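Local coordinates for uncharacterized lipoprotein YjhA (Bacillus subtilis, PDB 3CFU), which is of unknown function but is probably a lipoprotein tethered to the cell membrane, this chain being the part that carries its DUF4352 domain, at residues Val17-Arg22 with Ile50-Met55; Ser62-Phe67 with Ala129-Ser134; Lys89-Met94 with Thr105-Tyr110. One frame throughout, in Å; residues are numbered along the deposited sequence.

Contact 1. Residues Val17-Arg22 with Ile50-Met55; sequences VNKVDR and IIEVTM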
loop_
_atom_site.group_PDB
_atom_site.type_symbol
_atom_site.label_atom_id
_atom_site.label_comp_id
_atom_site.label_asym_id
_atom_site.label_seq_id
_atom_site.Cartn_x
_atom_site.Cartn_y
_atom_site.Cartn_z
ATOM N N VAL A 17 5.665 -5.948 2.885
ATOM C CA VAL A 17 6.139 -4.575 2.857
ATOM C C VAL A 17 7.658 -4.766 2.781
ATOM O O VAL A 17 8.273 -5.279 3.718
ATOM C CB VAL A 17 5.778 -3.792 4.142
ATOM C CG1 VAL A 17 6.296 -2.364 4.025
ATOM C CG2 VAL A 17 4.270 -3.783 4.354
ATOM N N ASN A 18 8.253 -4.374 1.658
ATOM C CA ASN A 18 9.693 -4.535 1.450
ATOM C C ASN A 18 10.539 -3.564 2.263
ATOM O O ASN A 18 11.146 -3.956 3.260
ATOM C CB ASN A 18 10.010 -4.396 -0.037
ATOM C CG ASN A 18 9.316 -5.452 -0.878
ATOM O OD1 ASN A 18 8.990 -5.224 -2.047
ATOM N ND2 ASN A 18 9.095 -6.620 -0.287
ATOM N N LYS A 19 10.590 -2.305 1.843
ATOM C CA LYS A 19 11.367 -1.306 2.566
ATOM C C LYS A 19 10.620 0.004 2.709
ATOM O O LYS A 19 9.579 0.219 2.081
ATOM C CB LYS A 19 12.681 -0.981 1.841
ATOM C CG LYS A 19 13.155 -2.019 0.853
ATOM C CD LYS A 19 12.937 -1.560 -0.579
ATOM C CE LYS A 19 13.891 -0.438 -0.962
ATOM N NZ LYS A 19 13.596 0.049 -2.335
ATOM N N VAL A 20 11.166 0.875 3.554
ATOM C CA VAL A 20 10.612 2.203 3.727
ATOM C C VAL A 20 11.746 3.213 3.564
ATOM O O VAL A 20 12.582 3.384 4.453
ATOM C CB VAL A 20 9.966 2.446 5.107
ATOM C CG1 VAL A 20 9.430 3.879 5.161
ATOM C CG2 VAL A 20 8.835 1.469 5.344
ATOM N N ASP A 21 11.801 3.861 2.410
ATOM C CA ASP A 21 12.823 4.873 2.200
ATOM C C ASP A 21 12.147 6.214 2.545
ATOM O O ASP A 21 10.918 6.305 2.568
ATOM C CB ASP A 21 13.325 4.855 0.744
ATOM C CG ASP A 21 13.837 3.475 0.311
ATOM O OD1 ASP A 21 14.558 2.833 1.108
ATOM O OD2 ASP A 21 13.527 3.037 -0.825
ATOM N N ARG A 22 12.945 7.233 2.854
ATOM C CA ARG A 22 12.417 8.556 3.180
ATOM C C ARG A 22 13.175 9.569 2.331
ATOM O O ARG A 22 14.386 9.442 2.149
ATOM C CB ARG A 22 12.645 8.895 4.665
ATOM C CG ARG A 22 12.006 7.946 5.678
ATOM C CD ARG A 22 12.885 7.827 6.919
ATOM N NE ARG A 22 14.196 7.262 6.596
ATOM C CZ ARG A 22 15.292 7.416 7.339
ATOM N NH1 ARG A 22 15.243 8.129 8.458
ATOM N NH2 ARG A 22 16.439 6.849 6.968
ATOM N N ILE A 50 8.257 6.271 1.520
ATOM C CA ILE A 50 8.165 5.597 0.232
ATOM C C ILE A 50 8.150 4.115 0.548
ATOM O O ILE A 50 9.197 3.473 0.577
ATOM C CB ILE A 50 9.360 5.860 -0.695
ATOM C CG1 ILE A 50 9.461 7.350 -1.019
ATOM C CG2 ILE A 50 9.202 5.044 -1.973
ATOM C CD1 ILE A 50 9.915 8.191 0.150
ATOM N N ILE A 51 6.960 3.577 0.793
ATOM C CA ILE A 51 6.816 2.167 1.115
ATOM C C ILE A 51 6.700 1.332 -0.147
ATOM O O ILE A 51 5.862 1.605 -1.009
ATOM C CB ILE A 51 5.567 1.925 1.994
ATOM C CG1 ILE A 51 5.688 2.727 3.295
ATOM C CG2 ILE A 51 5.430 0.447 2.313
ATOM C CD1 ILE A 51 4.401 2.852 4.073
ATOM N N GLU A 52 7.571 0.334 -0.264
ATOM C CA GLU A 52 7.544 -0.570 -1.403
ATOM C C GLU A 52 6.892 -1.840 -0.885
ATOM O O GLU A 52 7.280 -2.359 0.167
ATOM C CB GLU A 52 8.957 -0.882 -1.912
ATOM C CG GLU A 52 8.954 -1.788 -3.126
ATOM C CD GLU A 52 10.345 -2.183 -3.575
ATOM O OE1 GLU A 52 11.010 -2.960 -2.856
ATOM O OE2 GLU A 52 10.775 -1.711 -4.651
ATOM N N VAL A 53 5.893 -2.327 -1.617
ATOM C CA VAL A 53 5.171 -3.537 -1.231
ATOM C C VAL A 53 5.074 -4.507 -2.412
ATOM O O VAL A 53 5.282 -4.125 -3.566
ATOM C CB VAL A 53 3.726 -3.197 -0.718
ATOM C CG1 VAL A 53 3.792 -2.221 0.450
ATOM C CG2 VAL A 53 2.889 -2.594 -1.832
ATOM N N THR A 54 4.762 -5.765 -2.111
ATOM C CA THR A 54 4.629 -6.791 -3.133
ATOM C C THR A 54 3.375 -7.606 -2.881
ATOM O O THR A 54 3.083 -7.966 -1.744
ATOM C CB THR A 54 5.830 -7.771 -3.129
ATOM O OG1 THR A 54 7.003 -7.092 -3.593
ATOM C CG2 THR A 54 5.550 -8.978 -4.039
HETATM N N MSE A 55 2.642 -7.884 -3.954
HETATM C CA MSE A 55 1.429 -8.686 -3.903
HETATM C C MSE A 55 1.615 -9.915 -4.779
HETATM O O MSE A 55 1.999 -9.807 -5.945
HETATM C CB MSE A 55 0.214 -7.909 -4.430
HETATM C CG MSE A 55 -0.334 -6.877 -3.474
HETATM SE SE MSE A 55 -1.831 -5.854 -4.173
HETATM C CE MSE A 55 -3.159 -7.249 -4.342
#
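V17 lays its CG1 methyl against CG2 of I51, 3.4 Å apart, the two side chains crossing obliquely. In both residues the touching methyl stands anti to the backbone N (V17 chi1 -179°), which turns the two branches to meet. The other methyl, CG2, of V17 faces CG1 of V53 more loosely, while V20 lies side by side with I51, its CG2 4.0 Å from I51 CG1. Branched aliphatic residues suit this face because V17 and V53 also pack on L122 of strand 121-124.

The other side of the ribbon is polar at its centre. E52 stretches out in an extended chain across N18 and K19, and its OE1 lies 3.3 Å from both N18 CB and K19 CD. The lysine is bent at chi2 and chi3; its NZ makes a salt bridge, weak as a hydrogen bond, with D21 OD2 at 3.3 Å and stays 4.0 Å from E52 OE1. E52 finds its firmer cation in R91, bound through OE2, so lysine and arginine together probably stabilise the carboxylate charge. Beside them I50 is buried, its CD1 reaching over the strand backbone to D21 O and to CA of R22.

Backbone bonds fix the register. D21 and I50 exchange two of them as a hydrogen-bonded pair, E52 N gives a nearly straight bond to K19 O, and N18 N gives one of 2.7 Å to E52 O. N18 and K19 thus stand together opposite E52, and N18 adopts backbone angles of -73° and -76° that no regular strand would have. The one-residue shift between the V17-V53 and V20-I51 pairs, both non-hydrogen-bonded, is a beta bulge set in an antiparallel sheet, consistent with the immunoglobulin-like sandwich of the MPT63 relatives.

Contact 2. Residues Ser62-Phe67 with Ala129-Ser134; sequences SISYNF and ADTNSS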
loop_
_atom_site.group_PDB
_atom_site.type_symbol
_atom_site.label_atom_id
_atom_site.label_comp_id
_atom_site.label_asym_id
_atom_site.label_seq_id
_atom_site.Cartn_x
_atom_site.Cartn_y
_atom_site.Cartn_z
ATOM N N SER A 62 -8.100 -14.130 -11.457
ATOM C CA SER A 62 -7.208 -13.010 -11.690
ATOM C C SER A 62 -7.577 -11.957 -10.648
ATOM O O SER A 62 -8.702 -11.934 -10.148
ATOM C CB SER A 62 -7.408 -12.442 -13.093
ATOM O OG SER A 62 -6.458 -11.424 -13.357
ATOM N N ILE A 63 -6.620 -11.100 -10.324
ATOM C CA ILE A 63 -6.825 -10.051 -9.348
ATOM C C ILE A 63 -6.577 -8.688 -9.987
ATOM O O ILE A 63 -5.566 -8.487 -10.670
ATOM C CB ILE A 63 -5.859 -10.208 -8.130
ATOM C CG1 ILE A 63 -6.315 -11.375 -7.236
ATOM C CG2 ILE A 63 -5.784 -8.877 -7.334
ATOM C CD1 ILE A 63 -5.372 -11.663 -6.035
ATOM N N SER A 64 -7.522 -7.773 -9.780
ATOM C CA SER A 64 -7.415 -6.401 -10.269
ATOM C C SER A 64 -7.058 -5.604 -9.019
ATOM O O SER A 64 -7.947 -5.144 -8.288
ATOM C CB SER A 64 -8.752 -5.912 -10.832
ATOM O OG SER A 64 -9.119 -6.640 -11.987
ATOM N N TYR A 65 -5.757 -5.470 -8.772
ATOM C CA TYR A 65 -5.249 -4.759 -7.601
ATOM C C TYR A 65 -5.449 -3.266 -7.747
ATOM O O TYR A 65 -5.429 -2.742 -8.857
ATOM C CB TYR A 65 -3.767 -5.098 -7.367
ATOM C CG TYR A 65 -2.800 -4.584 -8.410
ATOM C CD1 TYR A 65 -2.226 -3.315 -8.289
ATOM C CD2 TYR A 65 -2.438 -5.371 -9.506
ATOM C CE1 TYR A 65 -1.294 -2.850 -9.223
ATOM C CE2 TYR A 65 -1.514 -4.922 -10.446
ATOM C CZ TYR A 65 -0.946 -3.656 -10.307
ATOM O OH TYR A 65 -0.028 -3.202 -11.236
ATOM N N ASN A 66 -5.624 -2.583 -6.620
ATOM C CA ASN A 66 -5.895 -1.154 -6.649
ATOM C C ASN A 66 -5.368 -0.422 -5.412
ATOM O O ASN A 66 -5.371 -0.969 -4.313
ATOM C CB ASN A 66 -7.409 -0.992 -6.759
ATOM C CG ASN A 66 -7.823 0.347 -7.287
ATOM O OD1 ASN A 66 -7.717 1.363 -6.599
ATOM N ND2 ASN A 66 -8.318 0.361 -8.522
ATOM N N PHE A 67 -4.941 0.826 -5.592
ATOM C CA PHE A 67 -4.410 1.610 -4.481
ATOM C C PHE A 67 -5.395 1.783 -3.321
ATOM O O PHE A 67 -4.970 1.903 -2.174
ATOM C CB PHE A 67 -3.902 2.980 -4.979
ATOM C CG PHE A 67 -4.983 4.004 -5.213
ATOM C CD1 PHE A 67 -5.348 4.887 -4.201
ATOM C CD2 PHE A 67 -5.633 4.090 -6.443
ATOM C CE1 PHE A 67 -6.350 5.849 -4.408
ATOM C CE2 PHE A 67 -6.639 5.044 -6.663
ATOM C CZ PHE A 67 -6.997 5.925 -5.642
ATOM N N ALA A 129 -8.364 -4.328 -1.879
ATOM C CA ALA A 129 -7.295 -4.239 -2.878
ATOM C C ALA A 129 -7.622 -4.902 -4.190
ATOM O O ALA A 129 -7.031 -4.577 -5.218
ATOM C CB ALA A 129 -6.001 -4.860 -2.337
ATOM N N ASP A 130 -8.543 -5.851 -4.154
ATOM C CA ASP A 130 -8.917 -6.564 -5.366
ATOM C C ASP A 130 -10.267 -6.047 -5.847
ATOM O O ASP A 130 -11.292 -6.240 -5.202
ATOM C CB ASP A 130 -8.970 -8.060 -5.102
ATOM C CG ASP A 130 -9.269 -8.863 -6.348
ATOM O OD1 ASP A 130 -9.520 -8.257 -7.415
ATOM O OD2 ASP A 130 -9.255 -10.109 -6.255
ATOM N N THR A 131 -10.247 -5.406 -7.009
ATOM C CA THR A 131 -11.439 -4.802 -7.560
ATOM C C THR A 131 -12.175 -5.591 -8.657
ATOM O O THR A 131 -13.045 -5.059 -9.352
ATOM C CB THR A 131 -11.079 -3.381 -8.016
ATOM O OG1 THR A 131 -12.248 -2.560 -7.975
ATOM C CG2 THR A 131 -10.467 -3.394 -9.394
ATOM N N ASN A 132 -11.827 -6.870 -8.786
ATOM C CA ASN A 132 -12.455 -7.771 -9.740
ATOM C C ASN A 132 -13.936 -7.815 -9.375
ATOM O O ASN A 132 -14.285 -8.241 -8.277
ATOM C CB ASN A 132 -11.861 -9.168 -9.581
ATOM C CG ASN A 132 -12.316 -10.130 -10.660
ATOM O OD1 ASN A 132 -13.374 -9.954 -11.267
ATOM N ND2 ASN A 132 -11.521 -11.168 -10.893
ATOM N N SER A 133 -14.803 -7.386 -10.289
ATOM C CA SER A 133 -16.245 -7.370 -10.027
ATOM C C SER A 133 -16.986 -8.681 -10.346
ATOM O O SER A 133 -18.142 -8.855 -9.968
ATOM C CB SER A 133 -16.901 -6.202 -10.791
ATOM O OG SER A 133 -16.736 -6.312 -12.199
ATOM N N SER A 134 -16.314 -9.607 -11.015
ATOM C CA SER A 134 -16.937 -10.877 -11.391
ATOM C C SER A 134 -17.068 -11.925 -10.292
ATOM O O SER A 134 -17.904 -12.821 -10.397
ATOM C CB SER A 134 -16.162 -11.504 -12.546
ATOM O OG SER A 134 -14.873 -11.904 -12.112
HETATM O O HOH W 1 -10.121 -12.054 -7.756
#
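I63 and D130 cross at about a right angle, the CG1 and CG2 branches of I63 set against the carboxylate of an aspartate that forms an Asx turn. With CG anti to the backbone N (chi1 -176°), the D130 carboxylate is brought against I63, whose CG1 is 3.3 Å from OD2. OD1 is gripped by two backbone N-H groups from opposite faces of the carboxylate plane: S64 N across the contact at 3.1 Å and N132 N, which closes the turn, at 3.0 Å. Aspartate suits the spot because a short acceptor can serve both strand and loop here. An alanine here would probably leave S64 N and N132 N without their shared acceptor and a bound water without its OD2 partner.

Around this centre the backbones join in a single bridge between Y65 and D130. T131 N gives S64 O a short, nearly straight bond of 2.6 Å, and the CG2 methyl of T131 settles 3.4 Å from S64 CB. N66 N adds a weak bond to A129 O, at the end of helix 126-129. R139 holds the carbonyls of D130 and N132 from beyond the contact.

S62 O accepts from N132 ND2: it lies in the amide plane of N132, while ND2 stands above the carbonyl plane of S62. It also takes a water hydrogen, the same water donating to D130 OD2 at 2.6 Å.

Contact 3. Residues Lys89-Met94 with Thr105-Tyr110; sequences KGRILM and TGVLSY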
loop_
_atom_site.group_PDB
_atom_site.type_symbol
_atom_site.label_atom_id
_atom_site.label_comp_id
_atom_site.label_asym_id
_atom_site.label_seq_id
_atom_site.Cartn_x
_atom_site.Cartn_y
_atom_site.Cartn_z
ATOM N N LYS A 89 8.830 7.094 -10.678
ATOM C CA LYS A 89 8.081 6.921 -11.921
ATOM C C LYS A 89 8.185 5.463 -12.368
ATOM O O LYS A 89 9.283 4.906 -12.450
ATOM C CB LYS A 89 8.632 7.855 -12.999
ATOM N N GLY A 90 7.034 4.854 -12.646
ATOM C CA GLY A 90 6.997 3.462 -13.059
ATOM C C GLY A 90 6.849 2.520 -11.871
ATOM O O GLY A 90 6.567 1.333 -12.042
ATOM N N ARG A 91 7.029 3.047 -10.663
ATOM C CA ARG A 91 6.928 2.234 -9.450
ATOM C C ARG A 91 5.657 2.517 -8.651
ATOM O O ARG A 91 5.230 1.694 -7.839
ATOM C CB ARG A 91 8.147 2.476 -8.548
ATOM C CG ARG A 91 9.497 2.141 -9.177
ATOM C CD ARG A 91 10.645 2.615 -8.284
ATOM N NE ARG A 91 10.747 1.834 -7.053
ATOM C CZ ARG A 91 11.125 2.326 -5.875
ATOM N NH1 ARG A 91 11.436 3.610 -5.751
ATOM N NH2 ARG A 91 11.197 1.530 -4.816
ATOM N N ILE A 92 5.063 3.684 -8.879
ATOM C CA ILE A 92 3.847 4.087 -8.181
ATOM C C ILE A 92 2.752 3.030 -8.325
ATOM O O ILE A 92 2.315 2.733 -9.438
ATOM C CB ILE A 92 3.308 5.424 -8.735
ATOM C CG1 ILE A 92 4.395 6.505 -8.663
ATOM C CG2 ILE A 92 2.081 5.851 -7.949
ATOM C CD1 ILE A 92 4.900 6.802 -7.256
ATOM N N LEU A 93 2.314 2.467 -7.200
ATOM C CA LEU A 93 1.269 1.444 -7.212
ATOM C C LEU A 93 -0.089 2.088 -7.489
ATOM O O LEU A 93 -0.581 2.883 -6.689
ATOM C CB LEU A 93 1.233 0.713 -5.864
ATOM C CG LEU A 93 0.319 -0.509 -5.722
ATOM C CD1 LEU A 93 0.610 -1.196 -4.398
ATOM C CD2 LEU A 93 -1.141 -0.096 -5.792
HETATM N N MSE A 94 -0.708 1.733 -8.607
HETATM C CA MSE A 94 -1.991 2.326 -8.944
HETATM C C MSE A 94 -3.100 1.289 -9.075
HETATM O O MSE A 94 -4.016 1.235 -8.249
HETATM C CB MSE A 94 -1.844 3.111 -10.245
HETATM C CG MSE A 94 -2.490 4.466 -10.221
HETATM SE SE MSE A 94 -1.823 5.615 -8.786
HETATM C CE MSE A 94 -0.487 6.567 -9.806
ATOM N N THR A 105 5.138 -5.518 -7.777
ATOM C CA THR A 105 5.801 -4.728 -6.748
ATOM C C THR A 105 5.643 -3.255 -7.092
ATOM O O THR A 105 5.789 -2.861 -8.251
ATOM C CB THR A 105 7.308 -5.106 -6.626
ATOM O OG1 THR A 105 7.435 -6.521 -6.419
ATOM C CG2 THR A 105 7.947 -4.391 -5.440
ATOM N N GLY A 106 5.323 -2.452 -6.080
ATOM C CA GLY A 106 5.112 -1.032 -6.288
ATOM C C GLY A 106 5.260 -0.219 -5.018
ATOM O O GLY A 106 5.504 -0.764 -3.940
ATOM N N VAL A 107 5.090 1.093 -5.130
ATOM C CA VAL A 107 5.262 1.947 -3.971
ATOM C C VAL A 107 4.046 2.782 -3.569
ATOM O O VAL A 107 3.212 3.131 -4.405
ATOM C CB VAL A 107 6.497 2.890 -4.189
ATOM C CG1 VAL A 107 7.780 2.047 -4.328
ATOM C CG2 VAL A 107 6.305 3.741 -5.448
ATOM N N LEU A 108 3.954 3.060 -2.269
ATOM C CA LEU A 108 2.902 3.884 -1.672
ATOM C C LEU A 108 3.682 5.038 -1.054
ATOM O O LEU A 108 4.813 4.843 -0.615
ATOM C CB LEU A 108 2.159 3.129 -0.558
ATOM C CG LEU A 108 1.005 2.166 -0.847
ATOM C CD1 LEU A 108 1.092 1.638 -2.258
ATOM C CD2 LEU A 108 1.047 1.025 0.165
ATOM N N SER A 109 3.097 6.230 -1.005
ATOM C CA SER A 109 3.806 7.372 -0.438
ATOM C C SER A 109 2.926 8.259 0.434
ATOM O O SER A 109 1.745 8.469 0.142
ATOM C CB SER A 109 4.431 8.200 -1.565
ATOM O OG SER A 109 5.588 8.887 -1.113
ATOM N N TYR A 110 3.517 8.781 1.506
ATOM C CA TYR A 110 2.803 9.632 2.454
ATOM C C TYR A 110 3.729 10.676 3.066
ATOM O O TYR A 110 4.932 10.455 3.194
ATOM C CB TYR A 110 2.238 8.777 3.586
ATOM C CG TYR A 110 1.407 7.609 3.131
ATOM C CD1 TYR A 110 0.027 7.730 2.976
ATOM C CD2 TYR A 110 2.002 6.379 2.848
ATOM C CE1 TYR A 110 -0.743 6.654 2.550
ATOM C CE2 TYR A 110 1.239 5.294 2.418
ATOM C CZ TYR A 110 -0.132 5.440 2.271
ATOM O OH TYR A 110 -0.886 4.387 1.820
#
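R91 spreads its guanidinium over V107, whose CG1 sits 3.5 Å above the plane, offset toward the rim near NH2. The bend at chi3 (70°) turns the chain after three methylenes, and the CB end touches the other methyl, CG2, so one valine meets both ends of the arginine. Long and charged only at its tip, arginine suits such a place: its carbons cover an apolar side chain while NH2 goes on to a salt bridge with E52. Its carbonyl O accepts V107 N at 2.8 Å, the donor standing above the carbonyl plane.

At I92 the CB points away from the strand, yet CD1 folds back to 3.8 Å from V107 CG2. The backbones of these two residues form a single bridge.

L93 closes the bridge. Its N donates to V107 O at 3.0 Å, in the carbonyl plane and on a lone pair, with an N-H...O angle of 169°. The side chain then runs beside L108, pointing the same way, the CD1 atoms 3.6 Å apart. Opposite it G106 has no side chain, and here one could hardly fit: a CB would come within 3.1 Å of both R91 O and L93 CB.

The loop thus runs along the outer edge of strand 103-112, an end strand of the four-stranded sheet, while L93 reaches V53 of strand 47-57 and F70 of strand 70-73.

How the contacts relate
Contacts 1 and 3 belong to one antiparallel sheet, strand 47-57 being the neighbour of both strand 13-23 and strand 103-112; backbone bonds between I51 and L108 and between V53 and G106 join them, and E52 and R91 bind across the two. Contact 3 is the more buried, contact 1 has an apolar face and a charged one, and contact 2, farthest from the chain's centre, combines backbone bonds with polar side chains, Asx turns and a water. Contact 2 nevertheless meets both: Y65, I63 and A129 pack on the selenomethionine M55, and F67 N probably bonds M94 O. Contact 3 is nested in the loop that contact 2 closes.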